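Local coordinates for ferric iron-binding protein HitA (Pseudomonas aeruginosa PAO1, PDB 6IWF), which probably serves as a periplasmic solute-binding protein that captures ferric iron for uptake into the cell, and is implicated in gallium internalization, at residues R102-I113 with G186-Y196; E115-M123 with R211-G221. All coordinates share one frame; numbering follows the deposited sequence.

Contact 1: R102-I113 with G186-Y196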
loop_
_atom_site.group_PDB
_atom_site.type_symbol
_atom_site.label_atom_id
_atom_site.label_comp_id
_atom_site.label_asym_id
_atom_site.label_seq_id
_atom_site.Cartn_x
_atom_site.Cartn_y
_atom_site.Cartn_z
ATOM N N ARG A 102 2.101 -2.359 -5.090
ATOM C CA ARG A 102 2.388 -1.024 -5.596
ATOM C C ARG A 102 3.861 -0.741 -5.361
ATOM O O ARG A 102 4.535 -1.465 -4.623
ATOM C CB ARG A 102 1.576 0.034 -4.864
ATOM C CG ARG A 102 2.149 0.158 -3.483
ATOM C CD ARG A 102 1.168 0.404 -2.432
ATOM N NE ARG A 102 0.085 -0.563 -2.409
ATOM C CZ ARG A 102 -1.025 -0.334 -1.726
ATOM N NH1 ARG A 102 -2.002 -1.212 -1.717
ATOM N NH2 ARG A 102 -1.142 0.808 -1.051
ATOM N N THR A 103 4.353 0.362 -5.923
ATOM C CA THR A 103 5.764 0.694 -5.764
ATOM C C THR A 103 5.942 2.157 -5.393
ATOM O O THR A 103 5.204 3.029 -5.868
ATOM C CB THR A 103 6.574 0.362 -7.056
ATOM O OG1 THR A 103 7.971 0.624 -6.836
ATOM C CG2 THR A 103 6.095 1.158 -8.271
ATOM N N ARG A 104 6.932 2.424 -4.547
ATOM C CA ARG A 104 7.321 3.800 -4.285
ATOM C C ARG A 104 8.010 4.382 -5.511
ATOM O O ARG A 104 8.705 3.678 -6.254
ATOM C CB ARG A 104 8.254 3.878 -3.070
ATOM C CG ARG A 104 7.669 3.237 -1.807
ATOM C CD ARG A 104 6.635 4.113 -1.191
ATOM N NE ARG A 104 7.188 5.368 -0.677
ATOM C CZ ARG A 104 6.416 6.317 -0.160
ATOM N NH1 ARG A 104 5.102 6.118 -0.102
ATOM N NH2 ARG A 104 6.936 7.440 0.298
ATOM N N VAL A 105 7.798 5.674 -5.727
ATOM C CA VAL A 105 8.390 6.403 -6.843
ATOM C C VAL A 105 8.802 7.783 -6.349
ATOM O O VAL A 105 8.538 8.164 -5.203
ATOM C CB VAL A 105 7.422 6.527 -8.038
ATOM C CG1 VAL A 105 7.062 5.152 -8.569
ATOM C CG2 VAL A 105 6.167 7.296 -7.632
ATOM N N LEU A 106 9.450 8.538 -7.236
ATOM C CA LEU A 106 9.739 9.955 -7.033
ATOM C C LEU A 106 8.986 10.723 -8.122
ATOM O O LEU A 106 9.377 10.696 -9.294
ATOM C CB LEU A 106 11.256 10.219 -7.085
ATOM C CG LEU A 106 11.695 11.663 -6.822
ATOM C CD1 LEU A 106 11.526 12.035 -5.352
ATOM C CD2 LEU A 106 13.154 11.803 -7.236
ATOM N N ALA A 107 7.888 11.386 -7.767
ATOM C CA ALA A 107 7.223 12.249 -8.742
ATOM C C ALA A 107 8.017 13.545 -8.844
ATOM O O ALA A 107 8.542 14.034 -7.841
ATOM C CB ALA A 107 5.779 12.530 -8.336
ATOM N N TYR A 108 8.160 14.071 -10.059
ATOM C CA TYR A 108 8.937 15.293 -10.212
ATOM C C TYR A 108 8.361 16.138 -11.337
ATOM O O TYR A 108 7.673 15.639 -12.231
ATOM C CB TYR A 108 10.425 15.002 -10.464
ATOM C CG TYR A 108 10.750 14.417 -11.828
ATOM C CD1 TYR A 108 10.532 13.068 -12.096
ATOM C CD2 TYR A 108 11.301 15.205 -12.832
ATOM C CE1 TYR A 108 10.827 12.519 -13.337
ATOM C CE2 TYR A 108 11.606 14.655 -14.099
ATOM C CZ TYR A 108 11.360 13.317 -14.334
ATOM O OH TYR A 108 11.646 12.748 -15.567
ATOM N N ASN A 109 8.659 17.442 -11.270
ATOM C CA ASN A 109 8.230 18.392 -12.285
ATOM C C ASN A 109 9.398 18.655 -13.218
ATOM O O ASN A 109 10.389 19.273 -12.793
ATOM C CB ASN A 109 7.763 19.693 -11.638
ATOM C CG ASN A 109 7.271 20.716 -12.658
ATOM O OD1 ASN A 109 7.479 20.563 -13.862
ATOM N ND2 ASN A 109 6.624 21.768 -12.170
ATOM N N PRO A 110 9.360 18.185 -14.470
ATOM C CA PRO A 110 10.529 18.354 -15.352
ATOM C C PRO A 110 10.777 19.788 -15.766
ATOM O O PRO A 110 11.846 20.065 -16.328
ATOM C CB PRO A 110 10.192 17.468 -16.569
ATOM C CG PRO A 110 8.721 17.261 -16.517
ATOM C CD PRO A 110 8.284 17.392 -15.092
ATOM N N LYS A 111 9.832 20.704 -15.529
ATOM C CA LYS A 111 10.113 22.117 -15.739
ATOM C C LYS A 111 10.997 22.684 -14.642
ATOM O O LYS A 111 11.669 23.700 -14.859
ATOM C CB LYS A 111 8.811 22.910 -15.815
ATOM C CG LYS A 111 7.824 22.348 -16.815
ATOM C CD LYS A 111 7.830 23.151 -18.095
ATOM C CE LYS A 111 6.572 23.999 -18.217
ATOM N NZ LYS A 111 6.611 24.850 -19.441
ATOM N N LYS A 112 11.028 22.038 -13.474
ATOM C CA LYS A 112 11.773 22.553 -12.336
ATOM C C LYS A 112 13.026 21.758 -12.015
ATOM O O LYS A 112 13.906 22.288 -11.337
ATOM C CB LYS A 112 10.875 22.589 -11.096
ATOM C CG LYS A 112 9.603 23.387 -11.312
ATOM C CD LYS A 112 9.482 24.491 -10.287
ATOM C CE LYS A 112 8.225 25.298 -10.500
ATOM N NZ LYS A 112 8.479 26.551 -11.275
ATOM N N ILE A 113 13.133 20.520 -12.490
ATOM C CA ILE A 113 14.345 19.732 -12.308
ATOM C C ILE A 113 14.453 18.744 -13.457
ATOM O O ILE A 113 13.481 18.058 -13.790
ATOM C CB ILE A 113 14.377 19.010 -10.943
ATOM C CG1 ILE A 113 15.722 18.304 -10.764
ATOM C CG2 ILE A 113 13.206 17.993 -10.786
ATOM C CD1 ILE A 113 16.081 18.046 -9.300
ATOM N N GLY A 186 3.582 22.866 -9.616
ATOM C CA GLY A 186 4.786 23.663 -9.504
ATOM C C GLY A 186 5.066 24.238 -8.137
ATOM O O GLY A 186 5.858 25.178 -8.023
ATOM N N GLU A 187 4.448 23.708 -7.086
ATOM C CA GLU A 187 4.695 24.238 -5.751
ATOM C C GLU A 187 5.909 23.604 -5.088
ATOM O O GLU A 187 6.557 24.235 -4.246
ATOM C CB GLU A 187 3.464 24.035 -4.873
ATOM C CG GLU A 187 2.284 24.883 -5.303
ATOM C CD GLU A 187 0.975 24.179 -5.065
ATOM O OE1 GLU A 187 0.057 24.318 -5.906
ATOM O OE2 GLU A 187 0.878 23.477 -4.033
ATOM N N VAL A 188 6.234 22.370 -5.451
ATOM C CA VAL A 188 7.403 21.685 -4.918
ATOM C C VAL A 188 7.970 20.859 -6.060
ATOM O O VAL A 188 7.227 20.385 -6.925
ATOM C CB VAL A 188 7.064 20.820 -3.676
ATOM C CG1 VAL A 188 6.203 19.586 -4.051
ATOM C CG2 VAL A 188 8.342 20.407 -2.949
ATOM N N ASP A 189 9.306 20.724 -6.095
ATOM C CA ASP A 189 9.939 20.149 -7.279
ATOM C C ASP A 189 9.677 18.652 -7.403
ATOM O O ASP A 189 9.593 18.137 -8.522
ATOM C CB ASP A 189 11.451 20.395 -7.266
ATOM C CG ASP A 189 11.820 21.868 -7.416
ATOM O OD1 ASP A 189 10.922 22.704 -7.685
ATOM O OD2 ASP A 189 13.020 22.194 -7.261
ATOM N N MET A 190 9.566 17.934 -6.285
ATOM C CA MET A 190 9.393 16.487 -6.333
ATOM C C MET A 190 8.650 16.024 -5.083
ATOM O O MET A 190 8.493 16.773 -4.123
ATOM C CB MET A 190 10.754 15.777 -6.467
ATOM C CG MET A 190 11.703 16.011 -5.329
ATOM S SD MET A 190 13.412 15.540 -5.754
ATOM C CE MET A 190 13.526 16.213 -7.322
ATOM N N ALA A 191 8.201 14.767 -5.090
ATOM C CA ALA A 191 7.559 14.211 -3.905
ATOM C C ALA A 191 7.723 12.701 -3.882
ATOM O O ALA A 191 7.708 12.052 -4.933
ATOM C CB ALA A 191 6.062 14.567 -3.842
ATOM N N LEU A 192 7.871 12.164 -2.671
ATOM C CA LEU A 192 7.957 10.730 -2.422
ATOM C C LEU A 192 6.546 10.193 -2.232
ATOM O O LEU A 192 5.861 10.592 -1.287
ATOM C CB LEU A 192 8.793 10.477 -1.169
ATOM C CG LEU A 192 10.251 10.937 -1.221
ATOM C CD1 LEU A 192 10.882 10.786 0.141
ATOM C CD2 LEU A 192 11.003 10.096 -2.267
ATOM N N ILE A 193 6.100 9.306 -3.128
ATOM C CA ILE A 193 4.720 8.817 -3.136
ATOM C C ILE A 193 4.687 7.418 -3.737
ATOM O O ILE A 193 5.649 6.954 -4.338
ATOM C CB ILE A 193 3.762 9.720 -3.954
ATOM C CG1 ILE A 193 4.272 9.853 -5.393
ATOM C CG2 ILE A 193 3.554 11.073 -3.299
ATOM C CD1 ILE A 193 3.179 10.202 -6.385
ATOM N N ASN A 194 3.559 6.732 -3.563
ATOM C CA ASN A 194 3.324 5.502 -4.298
ATOM C C ASN A 194 2.882 5.814 -5.721
ATOM O O ASN A 194 2.286 6.862 -5.998
ATOM C CB ASN A 194 2.269 4.663 -3.591
ATOM C CG ASN A 194 2.867 3.771 -2.524
ATOM O OD1 ASN A 194 4.018 3.323 -2.643
ATOM N ND2 ASN A 194 2.090 3.487 -1.492
ATOM N N ASN A 195 3.152 4.868 -6.623
ATOM C CA ASN A 195 2.998 5.157 -8.047
ATOM C C ASN A 195 1.562 5.503 -8.416
ATOM O O ASN A 195 1.337 6.303 -9.334
ATOM C CB ASN A 195 3.472 3.952 -8.866
ATOM C CG ASN A 195 2.538 2.775 -8.738
ATOM O OD1 ASN A 195 2.459 2.134 -7.685
ATOM N ND2 ASN A 195 1.798 2.490 -9.808
ATOM N N TYR A 196 0.575 4.920 -7.724
ATOM C CA TYR A 196 -0.779 4.974 -8.271
ATOM C C TYR A 196 -1.411 6.361 -8.158
ATOM O O TYR A 196 -2.375 6.637 -8.881
ATOM C CB TYR A 196 -1.662 3.908 -7.605
ATOM C CG TYR A 196 -1.736 3.998 -6.109
ATOM C CD1 TYR A 196 -2.549 4.947 -5.499
ATOM C CD2 TYR A 196 -1.011 3.132 -5.299
ATOM C CE1 TYR A 196 -2.631 5.038 -4.119
ATOM C CE2 TYR A 196 -1.090 3.221 -3.908
ATOM C CZ TYR A 196 -1.902 4.183 -3.332
ATOM O OH TYR A 196 -1.998 4.293 -1.955
HETATM O O HOH W 1 5.103 0.646 -2.114
HETATM O O HOH W 2 5.529 10.174 1.254
HETATM O O HOH W 3 7.033 21.640 -9.135
#
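Asn195 N donates to Thr103 O at 2.9 Å, and Asn195 OD1 accepts from Thr103 N at 3.1 Å, so both polar atoms of Thr103's backbone are taken by one residue. The second bond is almost straight (176° at the hydrogen), yet the donor stands above the plane of the amide carbonyl. Asn195 can do this because its CG sits between the backbone N and the carbonyl carbon (chi1 70°), which swings the amide back over the neighbouring strand; its ND2 is held by Ala262 O. A side-chain oxygen thus accepts right next to the backbone bond of the same residue.

From there the two strands run antiparallel, 4.6 Å apart at closest. Val105 N bonds to Ile193 O at 2.9 Å, Ala107 and Ala191 exchange a pair of bonds, and Asn109 N to Asp189 O continues the ladder. Branched and small residues alternate suitably on one face, where Ile193 meets Val105 CG2 through CG1 and Ala107 CB through CD1; Ala107 and Ile193 touch Met180 of helix 176-184, and Val105 lies against Leu212 of strand 211-213. On the other, Leu106 CD1 reaches Leu192 CD2 at 3.7 Å and also lies against Met190, whose chain bends at its last torsion to carry CE to Ile113 CD1.

Arg104 folds back over the ladder, its guanidinium laying one face on Ile193 C, and a water joins its NH2 to Leu192 O. The aliphatic part of Arg102 passes Asn194, with guanidinium and amide planes 80° apart, while its NH1 makes a salt bridge to Glu263. Arg102 CD lies at the in-plane edge of the Tyr196 ring, and Tyr196 OH bonds to Glu60. This antiparallel strand pair leads directly into the iron site of a periplasmic binding protein fold, where Tyr196 and Glu60 bind ferric iron when it is present; none is bound here.

Contact 2: E115-M123 with R211-G221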
loop_
_atom_site.group_PDB
_atom_site.type_symbol
_atom_site.label_atom_id
_atom_site.label_comp_id
_atom_site.label_asym_id
_atom_site.label_seq_id
_atom_site.Cartn_x
_atom_site.Cartn_y
_atom_site.Cartn_z
ATOM N N GLU A 115 15.558 15.317 -15.288
ATOM C CA GLU A 115 15.663 13.929 -14.845
ATOM C C GLU A 115 17.089 13.564 -14.436
ATOM O O GLU A 115 17.301 12.886 -13.420
ATOM C CB GLU A 115 15.157 13.002 -15.955
ATOM C CG GLU A 115 15.226 11.525 -15.626
ATOM C CD GLU A 115 15.029 10.642 -16.853
ATOM O OE1 GLU A 115 14.996 11.185 -17.980
ATOM O OE2 GLU A 115 14.911 9.407 -16.693
ATOM N N LYS A 116 18.087 14.032 -15.193
ATOM C CA LYS A 116 19.470 13.671 -14.890
ATOM C C LYS A 116 19.963 14.271 -13.579
ATOM O O LYS A 116 20.968 13.794 -13.038
ATOM C CB LYS A 116 20.394 14.090 -16.041
ATOM C CG LYS A 116 20.627 15.584 -16.172
ATOM C CD LYS A 116 21.725 15.870 -17.204
ATOM C CE LYS A 116 21.828 17.349 -17.538
ATOM N NZ LYS A 116 22.175 18.182 -16.352
ATOM N N ASP A 117 19.270 15.279 -13.043
ATOM C CA ASP A 117 19.658 15.954 -11.808
ATOM C C ASP A 117 18.863 15.489 -10.592
ATOM O O ASP A 117 19.043 16.044 -9.506
ATOM C CB ASP A 117 19.494 17.471 -11.957
ATOM C CG ASP A 117 20.439 18.065 -12.996
ATOM O OD1 ASP A 117 21.559 17.529 -13.165
ATOM O OD2 ASP A 117 20.051 19.065 -13.645
ATOM N N LEU A 118 17.972 14.513 -10.758
ATOM C CA LEU A 118 17.246 13.946 -9.639
ATOM C C LEU A 118 18.213 13.226 -8.699
ATOM O O LEU A 118 19.277 12.758 -9.123
ATOM C CB LEU A 118 16.184 12.974 -10.157
ATOM C CG LEU A 118 15.074 13.610 -11.002
ATOM C CD1 LEU A 118 14.194 12.561 -11.693
ATOM C CD2 LEU A 118 14.249 14.469 -10.120
ATOM N N PRO A 119 17.853 13.098 -7.417
ATOM C CA PRO A 119 18.695 12.319 -6.503
ATOM C C PRO A 119 18.854 10.900 -7.010
ATOM O O PRO A 119 17.912 10.299 -7.534
ATOM C CB PRO A 119 17.926 12.351 -5.179
ATOM C CG PRO A 119 16.513 12.619 -5.581
ATOM C CD PRO A 119 16.597 13.529 -6.775
ATOM N N LYS A 120 20.060 10.358 -6.826
ATOM C CA LYS A 120 20.353 9.010 -7.300
ATOM C C LYS A 120 19.731 7.947 -6.407
ATOM O O LYS A 120 19.392 6.855 -6.884
ATOM C CB LYS A 120 21.871 8.789 -7.380
ATOM C CG LYS A 120 22.681 9.862 -8.140
ATOM C CD LYS A 120 21.897 10.579 -9.242
ATOM C CE LYS A 120 21.718 9.736 -10.504
ATOM N NZ LYS A 120 21.086 10.554 -11.585
ATOM N N SER A 121 19.561 8.254 -5.122
ATOM C CA SER A 121 19.038 7.319 -4.136
ATOM C C SER A 121 18.061 8.060 -3.236
ATOM O O SER A 121 18.218 9.255 -3.005
ATOM C CB SER A 121 20.175 6.732 -3.269
ATOM O OG SER A 121 19.676 5.938 -2.203
ATOM N N LEU A 122 17.069 7.330 -2.707
ATOM C CA LEU A 122 16.287 7.850 -1.585
ATOM C C LEU A 122 17.191 8.395 -0.488
ATOM O O LEU A 122 16.868 9.395 0.173
ATOM C CB LEU A 122 15.417 6.734 -1.008
ATOM C CG LEU A 122 14.513 7.126 0.161
ATOM C CD1 LEU A 122 13.358 7.943 -0.400
ATOM C CD2 LEU A 122 13.989 5.880 0.846
ATOM N N MET A 123 18.325 7.736 -0.269
ATOM C CA MET A 123 19.180 8.097 0.851
ATOM C C MET A 123 19.844 9.454 0.659
ATOM O O MET A 123 20.285 10.058 1.649
ATOM C CB MET A 123 20.228 7.002 1.061
ATOM C CG MET A 123 19.649 5.600 1.252
ATOM S SD MET A 123 18.455 5.506 2.619
ATOM C CE MET A 123 19.522 5.881 4.020
ATOM N N ARG A 211 6.126 13.927 -13.943
ATOM C CA ARG A 211 6.535 12.614 -14.409
ATOM C C ARG A 211 6.965 11.782 -13.208
ATOM O O ARG A 211 7.171 12.298 -12.107
ATOM C CB ARG A 211 7.656 12.714 -15.455
ATOM C CG ARG A 211 7.253 13.548 -16.699
ATOM C CD ARG A 211 8.226 13.421 -17.877
ATOM N NE ARG A 211 9.622 13.625 -17.491
ATOM C CZ ARG A 211 10.558 14.160 -18.278
ATOM N NH1 ARG A 211 11.806 14.292 -17.824
ATOM N NH2 ARG A 211 10.253 14.565 -19.515
ATOM N N LEU A 212 7.097 10.480 -13.431
ATOM C CA LEU A 212 7.523 9.557 -12.393
ATOM C C LEU A 212 8.948 9.120 -12.658
ATOM O O LEU A 212 9.290 8.712 -13.775
ATOM C CB LEU A 212 6.606 8.333 -12.316
ATOM C CG LEU A 212 5.188 8.638 -11.847
ATOM C CD1 LEU A 212 4.463 7.335 -11.512
ATOM C CD2 LEU A 212 5.185 9.581 -10.655
ATOM N N HIS A 213 9.768 9.196 -11.622
ATOM C CA HIS A 213 11.103 8.634 -11.628
ATOM C C HIS A 213 11.109 7.376 -10.775
ATOM O O HIS A 213 10.599 7.379 -9.653
ATOM C CB HIS A 213 12.109 9.641 -11.082
ATOM C CG HIS A 213 13.497 9.098 -11.001
ATOM N ND1 HIS A 213 14.250 8.825 -12.122
ATOM C CD2 HIS A 213 14.253 8.739 -9.938
ATOM C CE1 HIS A 213 15.423 8.340 -11.752
ATOM N NE2 HIS A 213 15.452 8.282 -10.431
ATOM N N TYR A 214 11.696 6.309 -11.303
ATOM C CA TYR A 214 11.847 5.059 -10.569
ATOM C C TYR A 214 13.302 4.927 -10.150
ATOM O O TYR A 214 14.202 4.970 -10.999
ATOM C CB TYR A 214 11.412 3.869 -11.425
ATOM C CG TYR A 214 9.945 3.887 -11.694
ATOM C CD1 TYR A 214 9.408 4.722 -12.672
ATOM C CD2 TYR A 214 9.081 3.099 -10.949
ATOM C CE1 TYR A 214 8.056 4.748 -12.907
ATOM C CE2 TYR A 214 7.727 3.120 -11.179
ATOM C CZ TYR A 214 7.221 3.945 -12.151
ATOM O OH TYR A 214 5.865 3.964 -12.361
ATOM N N PHE A 215 13.532 4.781 -8.847
ATOM C CA PHE A 215 14.906 4.678 -8.358
ATOM C C PHE A 215 15.574 3.400 -8.857
ATOM O O PHE A 215 16.762 3.408 -9.214
ATOM C CB PHE A 215 14.928 4.716 -6.824
ATOM C CG PHE A 215 14.770 6.089 -6.230
ATOM C CD1 PHE A 215 15.769 7.054 -6.375
ATOM C CD2 PHE A 215 13.640 6.408 -5.494
ATOM C CE1 PHE A 215 15.627 8.325 -5.800
ATOM C CE2 PHE A 215 13.488 7.679 -4.929
ATOM C CZ PHE A 215 14.486 8.625 -5.072
ATOM N N GLY A 216 14.827 2.303 -8.901
ATOM C CA GLY A 216 15.385 1.012 -9.277
ATOM C C GLY A 216 16.585 0.608 -8.446
ATOM O O GLY A 216 16.726 1.050 -7.301
ATOM N N ASN A 217 17.447 -0.250 -9.011
ATOM C CA ASN A 217 18.770 -0.573 -8.458
ATOM C C ASN A 217 18.727 -1.073 -7.014
ATOM O O ASN A 217 19.702 -0.920 -6.269
ATOM C CB ASN A 217 19.711 0.628 -8.573
ATOM C CG ASN A 217 21.163 0.215 -8.597
ATOM O OD1 ASN A 217 21.528 -0.765 -9.251
ATOM N ND2 ASN A 217 22.006 0.958 -7.881
ATOM N N GLN A 218 17.617 -1.706 -6.618
ATOM C CA GLN A 218 17.364 -2.175 -5.253
ATOM C C GLN A 218 17.490 -1.054 -4.240
ATOM O O GLN A 218 17.693 -1.313 -3.052
ATOM C CB GLN A 218 18.278 -3.338 -4.854
ATOM C CG GLN A 218 18.015 -4.581 -5.644
ATOM C CD GLN A 218 18.709 -5.789 -5.059
ATOM O OE1 GLN A 218 19.475 -5.691 -4.092
ATOM N NE2 GLN A 218 18.460 -6.937 -5.656
ATOM N N ASP A 219 17.334 0.184 -4.706
ATOM C CA ASP A 219 17.315 1.321 -3.805
ATOM C C ASP A 219 16.198 1.167 -2.777
ATOM O O ASP A 219 15.131 0.630 -3.083
ATOM C CB ASP A 219 17.096 2.614 -4.584
ATOM C CG ASP A 219 17.460 3.837 -3.774
ATOM O OD1 ASP A 219 18.684 4.038 -3.578
ATOM O OD2 ASP A 219 16.525 4.571 -3.330
ATOM N N PRO A 220 16.390 1.653 -1.549
ATOM C CA PRO A 220 15.268 1.593 -0.596
ATOM C C PRO A 220 14.038 2.319 -1.114
ATOM O O PRO A 220 12.912 1.913 -0.807
ATOM C CB PRO A 220 15.835 2.243 0.676
ATOM C CG PRO A 220 17.329 2.046 0.564
ATOM C CD PRO A 220 17.621 2.184 -0.930
ATOM N N GLY A 221 14.215 3.347 -1.938
ATOM C CA GLY A 221 13.077 4.066 -2.460
ATOM C C GLY A 221 12.372 3.389 -3.613
ATOM O O GLY A 221 11.432 3.974 -4.155
HETATM O O HOH W 4 13.805 15.912 -17.535
HETATM O O HOH W 5 13.330 8.906 -14.594
HETATM O O HOH W 6 17.821 7.796 -9.373
#
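Two extended first torsions bring Ser121 and Asp219 together: OG of Ser121 is anti to its backbone N (chi1 173°), and CG of Asp219 likewise (chi1 -163°). The hydroxyl donates to the syn lone pair of Asp219 OD1 at 2.5 Å, a short bond, while Leu122 N meets Asp219 OD2 at 2.9 Å. Gly221 N reaches that same OD2 from the opposite face of the carboxylate plane, closing an Asx turn. Three donors thus fix the rotation of the buried carboxylate, and an aspartate suits the place because OD1 takes Ser121 while OD2 takes both Leu122 N and Gly221 N. Ser121 OG in turn accepts from Met123 N, forming an ST turn, so serine is used as donor and acceptor at once.

Beside these hydrogen bonds stands Phe215. Leu122 N lies over one face of its ring, 3.5 Å above the plane, whereas Pro119 O and Lys120 O approach its edge, where ring hydrogens can face carbonyl oxygens. Farther along, Leu118 CD1 rests over the imidazole face of His213 in a CH-pi contact, 4.0 Å from the centroid. Both ring nitrogens meet water in the ring plane: one water links ND1 to Glu115 OE2, the other links NE2 to the carbonyls of Pro119 and Lys120. Leu122 CB packs against the Gly221 backbone, 3.7 Å from Gly221 N, which suits a residue with no side chain.

The contact lays the loop after strand 97-108 along strand 211-213 and the turn beyond it. Leu122, Met123 and Pro220 pack on helix 141-154, while Leu118 and Pro119 cover Met190 of strand 190-194.

After strands 4-9, 30-35 and 56-59 and their helices, the chain reaches strand 97-108, the later part of which, with the loop after it, makes up 102-113 of contact 1; loop 115-123 of contact 2 follows directly. Helices 141-154, 156-169 and 176-184 intervene before 186-196 returns to close the first loop, 73 positions on from 113. After helix 196-205, residues 211-221 close the second, 88 positions on from 123. The segments alternate, so the two closures cross. Strand 97-108 joins them, with strands 190-194 and 211-213 among its sheet neighbours: Leu106 O is probably bonded to His213 N, and Tyr108 OH to Arg211 NH1. Contact 1 extends toward the iron site; contact 2 lies away.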